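PDB 1YQF: hypothetical protein Lmaj011689 from Leishmania major, which is of unknown function but, as a putative p22 protein of the MAM33 family related to human p32, probably forms a p32-like trimer. Local coordinates for residues Y80-Q84 against Y182-E187; N90-V96 against Q107-I112; E114-V118 against G170-K174; L119-Y125 against L145-V151. One frame throughout, in Å; residues are numbered along the deposited sequence.

Contact 1. Residues Y80-Q84 against Y182-E187; sequences YSTNQ and YSFWAE
Tyr80 lays its hydroxyl over one face of the Tyr182 ring, Tyr80 OH lying 3.3 Å from Tyr182 CD2, while that same CD2 sits at the edge of the Tyr80 ring, near its plane. In the p32-like fold the end of strand 74-81 and the turn after it lie against the long C-terminal helix 173-202. Residues 80-81 are extended, Thr82 (phi/psi -91/3) breaks the strand, and residues 182-187 are regular alpha helix. The nearest CA atoms are those of Thr82 and Ser183, 4.6 Å apart. Tyr80 and Thr82 both point their CA-to-CB bonds toward the helix with chi1 p, and between them Ser81 points away; its OG accepts from Asn83 N at 3.2 Å in an ST turn. Thr82 CG2 packs 3.7 Å from Ala186 CB, one helical turn beyond Tyr182, and 4.3 Å from Tyr182 CD2 at the ring edge. Ser183 (chi1 m) sets OG 4.0 Å from Thr82 CA, but bonds back to Val179 O in its own helix. The trimer interface begins here: Glu187 OE2 is hydrogen-bonded to Tyr146 OH of the second subunit, and Asn83 bonds the backbone of Leu145 and Thr147 of that subunit. Poorly ordered Gln84 (chi1 p) reaches toward Glu187 (chi1 t), with Gln84 NE2 2.7 Å from Glu187 OE1.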
loop_
_atom_site.group_PDB
_atom_site.type_symbol
_atom_site.label_atom_id
_atom_site.label_comp_id
_atom_site.label_asym_id
_atom_site.label_seq_id
_atom_site.Cartn_x
_atom_site.Cartn_y
_atom_site.Cartn_z
ATOM N N TYR A 80 14.412 -7.844 -8.119
ATOM C CA TYR A 80 13.168 -7.837 -8.878
ATOM C C TYR A 80 12.278 -8.992 -8.467
ATOM O O TYR A 80 12.718 -9.927 -7.801
ATOM C CB TYR A 80 13.451 -7.932 -10.374
ATOM C CG TYR A 80 14.162 -9.201 -10.777
ATOM C CD1 TYR A 80 15.524 -9.356 -10.550
ATOM C CD2 TYR A 80 13.474 -10.249 -11.385
ATOM C CE1 TYR A 80 16.184 -10.519 -10.913
ATOM C CE2 TYR A 80 14.129 -11.417 -11.757
ATOM C CZ TYR A 80 15.484 -11.544 -11.518
ATOM O OH TYR A 80 16.144 -12.697 -11.875
ATOM N N SER A 81 11.023 -8.916 -8.892
ATOM C CA SER A 81 10.043 -9.960 -8.646
ATOM C C SER A 81 9.530 -10.457 -9.991
ATOM O O SER A 81 9.381 -9.671 -10.933
ATOM C CB SER A 81 8.885 -9.415 -7.802
ATOM O OG SER A 81 7.881 -10.399 -7.604
ATOM N N THR A 82 9.260 -11.756 -10.083
ATOM C CA THR A 82 8.702 -12.340 -11.303
ATOM C C THR A 82 7.174 -12.342 -11.251
ATOM O O THR A 82 6.521 -12.850 -12.160
ATOM C CB THR A 82 9.228 -13.767 -11.516
ATOM O OG1 THR A 82 8.830 -14.611 -10.419
ATOM C CG2 THR A 82 10.748 -13.797 -11.489
ATOM N N ASN A 83 6.618 -11.782 -10.177
ATOM C CA ASN A 83 5.179 -11.558 -10.075
ATOM C C ASN A 83 4.783 -10.387 -10.955
ATOM O O ASN A 83 5.533 -9.416 -11.098
ATOM C CB ASN A 83 4.759 -11.266 -8.628
ATOM C CG ASN A 83 4.483 -12.527 -7.830
ATOM O OD1 ASN A 83 3.980 -13.516 -8.368
ATOM N ND2 ASN A 83 4.807 -12.496 -6.538
ATOM N N GLN A 84 3.592 -10.486 -11.531
ATOM C CA GLN A 84 3.068 -9.448 -12.410
ATOM C C GLN A 84 1.775 -8.882 -11.833
ATOM O O GLN A 84 0.968 -9.615 -11.239
ATOM C CB GLN A 84 2.833 -10.002 -13.819
ATOM C CG GLN A 84 1.942 -11.230 -13.869
ATOM C CD GLN A 84 2.221 -12.120 -15.068
ATOM O OE1 GLN A 84 2.390 -11.631 -16.188
ATOM N NE2 GLN A 84 2.260 -13.431 -14.837
ATOM N N TYR A 182 13.863 -13.585 -17.776
ATOM C CA TYR A 182 13.867 -14.461 -16.613
ATOM C C TYR A 182 12.485 -14.484 -15.976
ATOM O O TYR A 182 12.050 -15.512 -15.473
ATOM C CB TYR A 182 14.908 -14.007 -15.587
ATOM C CG TYR A 182 15.191 -15.040 -14.525
ATOM C CD1 TYR A 182 16.177 -15.997 -14.709
ATOM C CD2 TYR A 182 14.460 -15.070 -13.340
ATOM C CE1 TYR A 182 16.439 -16.953 -13.738
ATOM C CE2 TYR A 182 14.713 -16.025 -12.361
ATOM C CZ TYR A 182 15.704 -16.962 -12.566
ATOM O OH TYR A 182 15.964 -17.909 -11.605
ATOM N N SER A 183 11.791 -13.350 -16.019
ATOM C CA SER A 183 10.432 -13.261 -15.497
ATOM C C SER A 183 9.467 -14.133 -16.303
ATOM O O SER A 183 8.638 -14.824 -15.719
ATOM C CB SER A 183 9.948 -11.813 -15.482
ATOM O OG SER A 183 10.661 -11.059 -14.514
ATOM N N PHE A 184 9.584 -14.106 -17.633
ATOM C CA PHE A 184 8.744 -14.939 -18.496
ATOM C C PHE A 184 8.988 -16.410 -18.189
ATOM O O PHE A 184 8.046 -17.186 -18.076
ATOM C CB PHE A 184 9.026 -14.697 -19.992
ATOM C CG PHE A 184 8.546 -13.361 -20.519
ATOM C CD1 PHE A 184 7.351 -12.787 -20.085
ATOM C CD2 PHE A 184 9.294 -12.686 -21.482
ATOM C CE1 PHE A 184 6.924 -11.556 -20.593
ATOM C CE2 PHE A 184 8.870 -11.459 -21.991
ATOM C CZ PHE A 184 7.686 -10.895 -21.546
ATOM N N TRP A 185 10.260 -16.782 -18.052
ATOM C CA TRP A 185 10.634 -18.163 -17.770
ATOM C C TRP A 185 10.109 -18.607 -16.413
ATOM O O TRP A 185 9.458 -19.637 -16.314
ATOM C CB TRP A 185 12.155 -18.350 -17.815
ATOM C CG TRP A 185 12.583 -19.684 -17.274
ATOM C CD1 TRP A 185 12.553 -20.879 -17.927
ATOM C CD2 TRP A 185 13.079 -19.960 -15.960
ATOM N NE1 TRP A 185 13.003 -21.884 -17.104
ATOM C CE2 TRP A 185 13.333 -21.346 -15.889
ATOM C CE3 TRP A 185 13.333 -19.173 -14.827
ATOM C CZ2 TRP A 185 13.834 -21.962 -14.740
ATOM C CZ3 TRP A 185 13.831 -19.788 -13.682
ATOM C CH2 TRP A 185 14.077 -21.170 -13.651
ATOM N N ALA A 186 10.406 -17.822 -15.380
ATOM C CA ALA A 186 9.988 -18.124 -14.012
ATOM C C ALA A 186 8.472 -18.157 -13.866
ATOM O O ALA A 186 7.943 -18.938 -13.079
ATOM C CB ALA A 186 10.587 -17.118 -13.030
ATOM N N GLU A 187 7.780 -17.317 -14.631
ATOM C CA GLU A 187 6.320 -17.267 -14.589
ATOM C C GLU A 187 5.726 -18.571 -15.113
ATOM O O GLU A 187 4.727 -19.051 -14.595
ATOM C CB GLU A 187 5.795 -16.084 -15.407
ATOM C CG GLU A 187 4.284 -16.063 -15.610
ATOM C CD GLU A 187 3.514 -15.994 -14.300
ATOM O OE1 GLU A 187 3.871 -15.147 -13.445
ATOM O OE2 GLU A 187 2.548 -16.777 -14.129
#

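Contact 2. Residues N90-V96 against Q107-I112; sequences NSHNIFV and QADLSI
Five backbone hydrogen bonds tie strand 92-96 to strand 107-112: Ile94 N to Leu110 O at 2.9 Å, Leu110 N to Ile94 O at 3.1 Å, Val96 N to Ala108 O at 2.9 Å, Ala108 N to Val96 O at 2.8 Å, and Ile112 N to His92 O at 2.9 Å. They make an antiparallel beta hairpin within the six-stranded meander of the p32-like fold. The strand axes approach to 4.7 Å, with N-to-C directions 163° apart. Ile94-Leu110 and Val96-Ala108 are hydrogen-bonded pairs, CA to CA 5.5 and 5.0 Å; Asn93-Ser111 and Phe95-Asp109 are non-hydrogen-bonded pairs at 4.5 and 4.8 Å.

Side chains alternate between two faces. His92, Ile94, Val96, Ala108, Leu110 and Ile112 line the face packed beneath helices 156-168 and 173-202. There Val96 CG2 (chi1 t) meets Leu110 CD1 at 3.5 Å, Ile94 CG2 (chi1 p) meets Ile112 CD1 at 4.1 Å, and Val96 CB lies 4.2 Å from Ala108 CB. The other face, with Asn93, Phe95, Asp109 and Ser111, is more polar. Gln107, all-trans through chi2, gives NE2 to Asp109 OD1 at 2.9 Å, and its OE1 bonds Tyr125 OH on the next strand. Beside this pair stands the Phe95 ring (chi1 m), whose edge takes the Asp109 carboxylate, Phe95 CE2 to Asp109 OD2 3.4 Å.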
loop_
_atom_site.group_PDB
_atom_site.type_symbol
_atom_site.label_atom_id
_atom_site.label_comp_id
_atom_site.label_asym_id
_atom_site.label_seq_id
_atom_site.Cartn_x
_atom_site.Cartn_y
_atom_site.Cartn_z
ATOM N N ASN A 90 2.857 -5.080 -18.381
ATOM C CA ASN A 90 3.796 -4.571 -19.379
ATOM C C ASN A 90 5.094 -4.020 -18.772
ATOM O O ASN A 90 6.143 -4.041 -19.427
ATOM C CB ASN A 90 3.118 -3.490 -20.232
ATOM C CG ASN A 90 2.695 -2.273 -19.416
ATOM O OD1 ASN A 90 3.486 -1.341 -19.205
ATOM N ND2 ASN A 90 1.442 -2.277 -18.958
ATOM N N SER A 91 5.018 -3.526 -17.530
ATOM C CA SER A 91 6.166 -2.921 -16.862
ATOM C C SER A 91 6.887 -3.918 -15.962
ATOM O O SER A 91 6.273 -4.832 -15.404
ATOM C CB SER A 91 5.725 -1.709 -16.037
ATOM O OG SER A 91 6.842 -1.056 -15.450
ATOM N N HIS A 92 8.196 -3.724 -15.832
ATOM C CA HIS A 92 9.038 -4.553 -14.978
ATOM C C HIS A 92 9.898 -3.635 -14.122
ATOM O O HIS A 92 10.766 -2.938 -14.640
ATOM C CB HIS A 92 9.931 -5.455 -15.829
ATOM C CG HIS A 92 9.194 -6.565 -16.511
ATOM N ND1 HIS A 92 8.983 -7.792 -15.918
ATOM C CD2 HIS A 92 8.620 -6.634 -17.736
ATOM C CE1 HIS A 92 8.309 -8.568 -16.748
ATOM N NE2 HIS A 92 8.076 -7.890 -17.858
ATOM N N ASN A 93 9.650 -3.629 -12.816
ATOM C CA ASN A 93 10.377 -2.757 -11.905
ATOM C C ASN A 93 11.581 -3.457 -11.279
ATOM O O ASN A 93 11.515 -4.639 -10.942
ATOM C CB ASN A 93 9.434 -2.237 -10.818
ATOM C CG ASN A 93 8.372 -1.296 -11.368
ATOM O OD1 ASN A 93 8.646 -0.471 -12.243
ATOM N ND2 ASN A 93 7.153 -1.421 -10.861
ATOM N N ILE A 94 12.683 -2.725 -11.149
ATOM C CA ILE A 94 13.873 -3.225 -10.461
ATOM C C ILE A 94 14.368 -2.213 -9.438
ATOM O O ILE A 94 14.193 -1.006 -9.597
ATOM C CB ILE A 94 15.010 -3.586 -11.454
ATOM C CG1 ILE A 94 15.501 -2.350 -12.215
ATOM C CG2 ILE A 94 14.543 -4.659 -12.424
ATOM C CD1 ILE A 94 16.698 -2.621 -13.125
ATOM N N PHE A 95 14.995 -2.725 -8.389
ATOM C CA PHE A 95 15.554 -1.899 -7.335
ATOM C C PHE A 95 17.042 -2.183 -7.276
ATOM O O PHE A 95 17.451 -3.300 -6.979
ATOM C CB PHE A 95 14.845 -2.202 -6.019
ATOM C CG PHE A 95 13.371 -1.972 -6.096
ATOM C CD1 PHE A 95 12.522 -2.981 -6.538
ATOM C CD2 PHE A 95 12.833 -0.728 -5.800
ATOM C CE1 PHE A 95 11.156 -2.762 -6.651
ATOM C CE2 PHE A 95 11.472 -0.507 -5.909
ATOM C CZ PHE A 95 10.632 -1.525 -6.334
ATOM N N VAL A 96 17.839 -1.172 -7.603
ATOM C CA VAL A 96 19.290 -1.297 -7.652
ATOM C C VAL A 96 19.887 -0.735 -6.367
ATOM O O VAL A 96 19.665 0.420 -6.037
ATOM C CB VAL A 96 19.876 -0.530 -8.857
ATOM C CG1 VAL A 96 21.382 -0.723 -8.944
ATOM C CG2 VAL A 96 19.216 -0.977 -10.151
ATOM N N GLN A 107 19.819 3.591 -3.407
ATOM C CA GLN A 107 18.763 2.796 -4.015
ATOM C C GLN A 107 18.245 3.538 -5.242
ATOM O O GLN A 107 17.796 4.675 -5.133
ATOM C CB GLN A 107 17.620 2.570 -3.020
ATOM C CG GLN A 107 16.505 1.677 -3.550
ATOM C CD GLN A 107 15.272 1.674 -2.663
ATOM O OE1 GLN A 107 15.370 1.510 -1.446
ATOM N NE2 GLN A 107 14.108 1.849 -3.271
ATOM N N ALA A 108 18.310 2.893 -6.405
ATOM C CA ALA A 108 17.764 3.463 -7.634
ATOM C C ALA A 108 16.605 2.600 -8.105
ATOM O O ALA A 108 16.769 1.400 -8.306
ATOM C CB ALA A 108 18.835 3.550 -8.707
ATOM N N ASP A 109 15.433 3.209 -8.267
ATOM C CA ASP A 109 14.271 2.510 -8.802
ATOM C C ASP A 109 14.178 2.771 -10.289
ATOM O O ASP A 109 14.116 3.917 -10.714
ATOM C CB ASP A 109 12.986 3.000 -8.137
ATOM C CG ASP A 109 12.982 2.794 -6.641
ATOM O OD1 ASP A 109 14.059 2.545 -6.055
ATOM O OD2 ASP A 109 11.934 2.875 -5.967
ATOM N N LEU A 110 14.165 1.710 -11.084
ATOM C CA LEU A 110 14.009 1.849 -12.521
ATOM C C LEU A 110 12.932 0.919 -13.038
ATOM O O LEU A 110 12.624 -0.098 -12.427
ATOM C CB LEU A 110 15.327 1.568 -13.248
ATOM C CG LEU A 110 16.567 2.302 -12.737
ATOM C CD1 LEU A 110 17.250 1.484 -11.666
ATOM C CD2 LEU A 110 17.536 2.598 -13.866
ATOM N N SER A 111 12.356 1.290 -14.171
ATOM C CA SER A 111 11.404 0.437 -14.866
ATOM C C SER A 111 11.974 0.086 -16.235
ATOM O O SER A 111 12.728 0.865 -16.826
ATOM C CB SER A 111 10.049 1.131 -14.994
ATOM O OG SER A 111 10.189 2.454 -15.474
ATOM N N ILE A 112 11.625 -1.100 -16.721
ATOM C CA ILE A 112 12.082 -1.579 -18.017
ATOM C C ILE A 112 10.899 -1.503 -18.970
ATOM O O ILE A 112 9.896 -2.194 -18.785
ATOM C CB ILE A 112 12.611 -3.024 -17.919
ATOM C CG1 ILE A 112 13.694 -3.128 -16.840
ATOM C CG2 ILE A 112 13.168 -3.484 -19.272
ATOM C CD1 ILE A 112 14.060 -4.552 -16.474
#

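Contact 3. Residues E114-V118 against G170-K174; sequences EGELV and GVDEK
Glu114 (phi/psi 63/38) and Gly115 (65/19), in the turn between strands 105-113 and 116-125, both have left-handed backbone angles. Gly115 O faces the first residue of the C-terminal helix, 3.2 Å from Glu173 CD and 3.3 Å from Glu173 OE1; both oxygens are acceptors, so this is a close approach, not a hydrogen bond. This surface contact joins a tight turn to the linker after helix 156-168 and the first residue of helix 173-202. Glu116 has extended backbone angles (-119/138), its CA 6.0 Å from Glu173 CA and 4.2 Å from Glu173 OE2; its CA-to-CB bond points away. Glu173 reaches over with chi1 m and chi2 t.

Leu117 points its CA-to-CB bond toward the linker, chi1 off-rotamer at -110°. Across from it, Gly170 is the C-prime residue of a Schellman motif ending helix 156-168, Val171 centres an inverse gamma turn, and Asp172 N-caps the next helix, its OD1 bonded to Leu175 N. Leu117 CD2 packs into this bend, 4.0 Å from Val171 CG1 and 3.4 Å from Asp172 O.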
loop_
_atom_site.group_PDB
_atom_site.type_symbol
_atom_site.label_atom_id
_atom_site.label_comp_id
_atom_site.label_asym_id
_atom_site.label_seq_id
_atom_site.Cartn_x
_atom_site.Cartn_y
_atom_site.Cartn_z
ATOM N N GLU A 114 10.158 -1.155 -23.251
ATOM C CA GLU A 114 10.651 -1.177 -24.630
ATOM C C GLU A 114 12.158 -1.435 -24.692
ATOM O O GLU A 114 12.870 -0.864 -25.527
ATOM C CB GLU A 114 10.286 0.123 -25.367
ATOM C CG GLU A 114 8.829 0.551 -25.222
ATOM C CD GLU A 114 7.854 -0.426 -25.858
ATOM O OE1 GLU A 114 7.720 -1.561 -25.347
ATOM O OE2 GLU A 114 7.214 -0.059 -26.871
ATOM N N GLY A 115 12.635 -2.304 -23.800
ATOM C CA GLY A 115 14.051 -2.622 -23.704
ATOM C C GLY A 115 14.907 -1.443 -23.277
ATOM O O GLY A 115 16.119 -1.449 -23.482
ATOM N N GLU A 116 14.272 -0.438 -22.674
ATOM C CA GLU A 116 14.936 0.799 -22.275
ATOM C C GLU A 116 14.817 0.963 -20.765
ATOM O O GLU A 116 13.761 0.715 -20.188
ATOM C CB GLU A 116 14.298 2.000 -22.984
ATOM C CG GLU A 116 15.093 3.294 -22.890
ATOM C CD GLU A 116 14.370 4.473 -23.521
ATOM O OE1 GLU A 116 13.387 4.962 -22.921
ATOM O OE2 GLU A 116 14.781 4.916 -24.617
ATOM N N LEU A 117 15.906 1.383 -20.132
ATOM C CA LEU A 117 15.912 1.617 -18.695
ATOM C C LEU A 117 15.460 3.043 -18.419
ATOM O O LEU A 117 16.001 3.989 -18.987
ATOM C CB LEU A 117 17.309 1.379 -18.117
ATOM C CG LEU A 117 17.486 0.142 -17.239
ATOM C CD1 LEU A 117 17.008 -1.134 -17.934
ATOM C CD2 LEU A 117 18.947 0.010 -16.846
ATOM N N VAL A 118 14.463 3.184 -17.550
ATOM C CA VAL A 118 13.966 4.489 -17.136
ATOM C C VAL A 118 14.137 4.635 -15.627
ATOM O O VAL A 118 13.734 3.772 -14.855
ATOM C CB VAL A 118 12.492 4.700 -17.522
ATOM C CG1 VAL A 118 12.016 6.086 -17.095
ATOM C CG2 VAL A 118 12.306 4.527 -19.032
ATOM N N GLY A 170 27.161 -2.297 -14.980
ATOM C CA GLY A 170 26.402 -3.414 -15.525
ATOM C C GLY A 170 24.892 -3.252 -15.466
ATOM O O GLY A 170 24.163 -4.143 -15.903
ATOM N N VAL A 171 24.425 -2.126 -14.925
ATOM C CA VAL A 171 23.001 -1.817 -14.879
ATOM C C VAL A 171 22.641 -1.085 -16.171
ATOM O O VAL A 171 22.657 0.144 -16.236
ATOM C CB VAL A 171 22.647 -0.959 -13.648
ATOM C CG1 VAL A 171 21.142 -0.715 -13.569
ATOM C CG2 VAL A 171 23.138 -1.631 -12.379
ATOM N N ASP A 172 22.319 -1.870 -17.194
ATOM C CA ASP A 172 22.105 -1.355 -18.547
ATOM C C ASP A 172 20.927 -2.069 -19.223
ATOM O O ASP A 172 20.107 -2.690 -18.546
ATOM C CB ASP A 172 23.401 -1.501 -19.367
ATOM C CG ASP A 172 23.979 -2.905 -19.308
ATOM O OD1 ASP A 172 23.203 -3.876 -19.192
ATOM O OD2 ASP A 172 25.208 -3.132 -19.372
ATOM N N GLU A 173 20.834 -1.964 -20.546
ATOM C CA GLU A 173 19.755 -2.602 -21.298
ATOM C C GLU A 173 19.906 -4.121 -21.393
ATOM O O GLU A 173 18.913 -4.827 -21.542
ATOM C CB GLU A 173 19.665 -2.009 -22.703
ATOM C CG GLU A 173 19.277 -0.539 -22.714
ATOM C CD GLU A 173 18.915 -0.023 -24.097
ATOM O OE1 GLU A 173 18.933 -0.812 -25.074
ATOM O OE2 GLU A 173 18.604 1.181 -24.208
ATOM N N LYS A 174 21.140 -4.614 -21.319
ATOM C CA LYS A 174 21.394 -6.057 -21.314
ATOM C C LYS A 174 20.902 -6.725 -20.033
ATOM O O LYS A 174 20.466 -7.875 -20.062
ATOM C CB LYS A 174 22.886 -6.350 -21.504
ATOM C CG LYS A 174 23.480 -5.790 -22.794
ATOM C CD LYS A 174 22.779 -6.337 -24.038
ATOM C CE LYS A 174 23.270 -5.652 -25.305
ATOM N NZ LYS A 174 23.126 -4.164 -25.238
#

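Contact 4. Residues L119-Y125 against L145-V151; sequences LNNIRFY and LYTGPLV
Arg123, with chi1 p, chi2 t and chi3 m, lays one face of its guanidinium on the Thr147 methyl, Arg123 NH1 to Thr147 CG2 3.8 Å, and presents its edge to Leu145, NH2 to CB 3.9 Å; NH2 is also hydrogen-bonded to Arg142 O. Tyr125 (chi1 m) meets Leu145 ring edge to methyl, CD1 to CD1 4.0 Å. Asn121, chi1 t, gives ND2 to Thr147 O at 3.0 Å, the one direct hydrogen bond between the segments. Residues 119-125 belong to strand 116-125, outermost in the antiparallel sheet within this chain, with a classic beta bulge where Asn120 and Asn121 both face Asp109. Segment 145-151, irregular, runs back along this edge, end-to-end directions 158° apart, without strand pairing; waters do much of the bridging. Water 3 links Ile122 N (2.9 Å) to Pro149 O (2.7 Å), and water 5 joins Phe124 N to Tyr146 O. Gly148 (phi/psi 94/173) passes 4.9 Å from Arg123, CA to CA, where a CB would clash with Ile122 O. In the trimer, Ile122 O accepts from Trp194 NE1 of the third subunit, and Phe124 meets the rings of Trp194 and Phe201 of the third subunit. Val151 (chi1 t) closes the far end, CG2 3.5 Å from Asn120 O.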
loop_
_atom_site.group_PDB
_atom_site.type_symbol
_atom_site.label_atom_id
_atom_site.label_comp_id
_atom_site.label_asym_id
_atom_site.label_seq_id
_atom_site.Cartn_x
_atom_site.Cartn_y
_atom_site.Cartn_z
ATOM N N LEU A 119 14.746 5.744 -15.230
ATOM C CA LEU A 119 15.053 6.033 -13.838
ATOM C C LEU A 119 13.896 6.779 -13.196
ATOM O O LEU A 119 13.469 7.819 -13.692
ATOM C CB LEU A 119 16.314 6.876 -13.792
ATOM C CG LEU A 119 16.970 7.194 -12.459
ATOM C CD1 LEU A 119 17.308 5.932 -11.667
ATOM C CD2 LEU A 119 18.214 8.011 -12.763
ATOM N N ASN A 120 13.391 6.247 -12.087
ATOM C CA ASN A 120 12.221 6.817 -11.421
ATOM C C ASN A 120 12.467 7.382 -10.021
ATOM O O ASN A 120 11.692 8.212 -9.558
ATOM C CB ASN A 120 11.103 5.774 -11.371
ATOM C CG ASN A 120 10.509 5.498 -12.740
ATOM O OD1 ASN A 120 10.214 6.422 -13.500
ATOM N ND2 ASN A 120 10.343 4.224 -13.064
ATOM N N ASN A 121 13.527 6.941 -9.346
ATOM C CA ASN A 121 13.834 7.454 -8.012
ATOM C C ASN A 121 15.246 7.106 -7.569
ATOM O O ASN A 121 15.746 6.037 -7.882
ATOM C CB ASN A 121 12.836 6.915 -6.979
ATOM C CG ASN A 121 12.815 7.742 -5.703
ATOM O OD1 ASN A 121 12.155 8.781 -5.639
ATOM N ND2 ASN A 121 13.556 7.294 -4.688
ATOM N N ILE A 122 15.871 8.023 -6.836
ATOM C CA ILE A 122 17.194 7.818 -6.247
ATOM C C ILE A 122 17.168 8.324 -4.813
ATOM O O ILE A 122 16.801 9.472 -4.562
ATOM C CB ILE A 122 18.272 8.601 -7.010
ATOM C CG1 ILE A 122 18.252 8.255 -8.499
ATOM C CG2 ILE A 122 19.656 8.318 -6.407
ATOM C CD1 ILE A 122 19.124 9.158 -9.314
ATOM N N ARG A 123 17.576 7.472 -3.883
ATOM C CA ARG A 123 17.582 7.813 -2.467
ATOM C C ARG A 123 18.736 7.108 -1.765
ATOM O O ARG A 123 19.294 6.161 -2.299
ATOM C CB ARG A 123 16.255 7.388 -1.850
ATOM C CG ARG A 123 16.060 5.884 -1.827
ATOM C CD ARG A 123 14.714 5.466 -1.338
ATOM N NE ARG A 123 14.531 5.855 0.056
ATOM C CZ ARG A 123 13.442 5.608 0.771
ATOM N NH1 ARG A 123 12.411 4.967 0.235
ATOM N NH2 ARG A 123 13.384 5.995 2.035
ATOM N N PHE A 124 19.077 7.558 -0.563
ATOM C CA PHE A 124 20.192 6.991 0.191
ATOM C C PHE A 124 19.785 6.571 1.598
ATOM O O PHE A 124 18.817 7.089 2.151
ATOM C CB PHE A 124 21.325 8.001 0.290
ATOM C CG PHE A 124 21.954 8.339 -1.023
ATOM C CD1 PHE A 124 22.882 7.487 -1.600
ATOM C CD2 PHE A 124 21.628 9.518 -1.680
ATOM C CE1 PHE A 124 23.472 7.803 -2.811
ATOM C CE2 PHE A 124 22.213 9.836 -2.888
ATOM C CZ PHE A 124 23.138 8.979 -3.455
ATOM N N TYR A 125 20.546 5.631 2.160
ATOM C CA TYR A 125 20.361 5.140 3.525
ATOM C C TYR A 125 21.727 5.026 4.202
ATOM O O TYR A 125 22.715 4.698 3.553
ATOM C CB TYR A 125 19.718 3.753 3.536
ATOM C CG TYR A 125 18.408 3.608 2.793
ATOM C CD1 TYR A 125 17.193 3.823 3.435
ATOM C CD2 TYR A 125 18.384 3.209 1.461
ATOM C CE1 TYR A 125 15.989 3.670 2.757
ATOM C CE2 TYR A 125 17.186 3.044 0.782
ATOM C CZ TYR A 125 15.995 3.277 1.430
ATOM O OH TYR A 125 14.811 3.112 0.741
ATOM N N LEU A 145 11.646 8.039 6.002
ATOM C CA LEU A 145 12.875 8.746 5.648
ATOM C C LEU A 145 12.706 9.547 4.355
ATOM O O LEU A 145 11.739 9.357 3.614
ATOM C CB LEU A 145 14.035 7.759 5.494
ATOM C CG LEU A 145 14.356 6.839 6.678
ATOM C CD1 LEU A 145 15.515 5.925 6.337
ATOM C CD2 LEU A 145 14.677 7.620 7.935
ATOM N N TYR A 146 13.667 10.434 4.094
ATOM C CA TYR A 146 13.691 11.235 2.871
ATOM C C TYR A 146 13.910 10.342 1.654
ATOM O O TYR A 146 14.943 9.688 1.543
ATOM C CB TYR A 146 14.810 12.274 2.945
ATOM C CG TYR A 146 14.997 13.104 1.694
ATOM C CD1 TYR A 146 13.958 13.876 1.173
ATOM C CD2 TYR A 146 16.227 13.136 1.042
ATOM C CE1 TYR A 146 14.142 14.652 0.024
ATOM C CE2 TYR A 146 16.417 13.903 -0.098
ATOM C CZ TYR A 146 15.378 14.661 -0.603
ATOM O OH TYR A 146 15.587 15.413 -1.738
ATOM N N THR A 147 12.943 10.337 0.740
ATOM C CA THR A 147 12.986 9.474 -0.436
ATOM C C THR A 147 13.677 10.112 -1.640
ATOM O O THR A 147 13.686 9.531 -2.721
ATOM C CB THR A 147 11.556 9.038 -0.840
ATOM O OG1 THR A 147 10.758 10.185 -1.178
ATOM C CG2 THR A 147 10.825 8.386 0.335
ATOM N N GLY A 148 14.250 11.299 -1.461
ATOM C CA GLY A 148 14.947 11.977 -2.539
ATOM C C GLY A 148 14.049 12.950 -3.283
ATOM O O GLY A 148 12.845 12.973 -3.056
ATOM N N PRO A 149 14.628 13.734 -4.191
ATOM C CA PRO A 149 13.870 14.726 -4.963
ATOM C C PRO A 149 13.089 14.063 -6.089
ATOM O O PRO A 149 13.361 12.915 -6.420
ATOM C CB PRO A 149 14.973 15.608 -5.548
ATOM C CG PRO A 149 16.090 14.653 -5.776
ATOM C CD PRO A 149 16.044 13.704 -4.598
ATOM N N LEU A 150 12.127 14.776 -6.659
ATOM C CA LEU A 150 11.402 14.285 -7.827
ATOM C C LEU A 150 12.329 14.267 -9.041
ATOM O O LEU A 150 12.902 15.292 -9.413
ATOM C CB LEU A 150 10.176 15.152 -8.100
ATOM C CG LEU A 150 9.161 15.211 -6.956
ATOM C CD1 LEU A 150 8.008 16.143 -7.312
ATOM C CD2 LEU A 150 8.646 13.816 -6.618
ATOM N N VAL A 151 12.475 13.085 -9.636
ATOM C CA VAL A 151 13.412 12.864 -10.740
ATOM C C VAL A 151 13.061 13.683 -11.989
ATOM O O VAL A 151 13.957 14.085 -12.731
ATOM C CB VAL A 151 13.504 11.355 -11.081
ATOM C CG1 VAL A 151 14.214 11.122 -12.390
ATOM C CG2 VAL A 151 14.239 10.616 -9.973
HETATM O O HOH W 1 11.474 10.572 -8.140
HETATM O O HOH W 2 11.177 11.028 -3.783
HETATM O O HOH W 3 14.430 10.456 -6.025
HETATM O O HOH W 4 16.194 7.411 2.257
HETATM O O HOH W 5 17.806 9.946 0.158
#

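Overall arrangement
All four contacts reach one antiparallel sheet, whose strands follow chain order. Contact 1 closes the longest loop and the others nest inside it; contact 2 closes before contacts 3 and 4 open, and contact 4 is nested within contact 3. Contacts 1 and 3 share helix 173-202, their centres about 16 Å apart, so the helix meets the sheet both near its start and further along. Contacts 3 and 4 divide strand 116-125, centres about 19 Å apart, and both touch contact 2, whose segment 107-112 lies on the neighbouring strand 105-113. Contacts 1 and 4 lie about 25 Å apart by centres, yet meet between subunits: Asn83 of one chain bonds Leu145 and Thr147 of another, helping build the trimer.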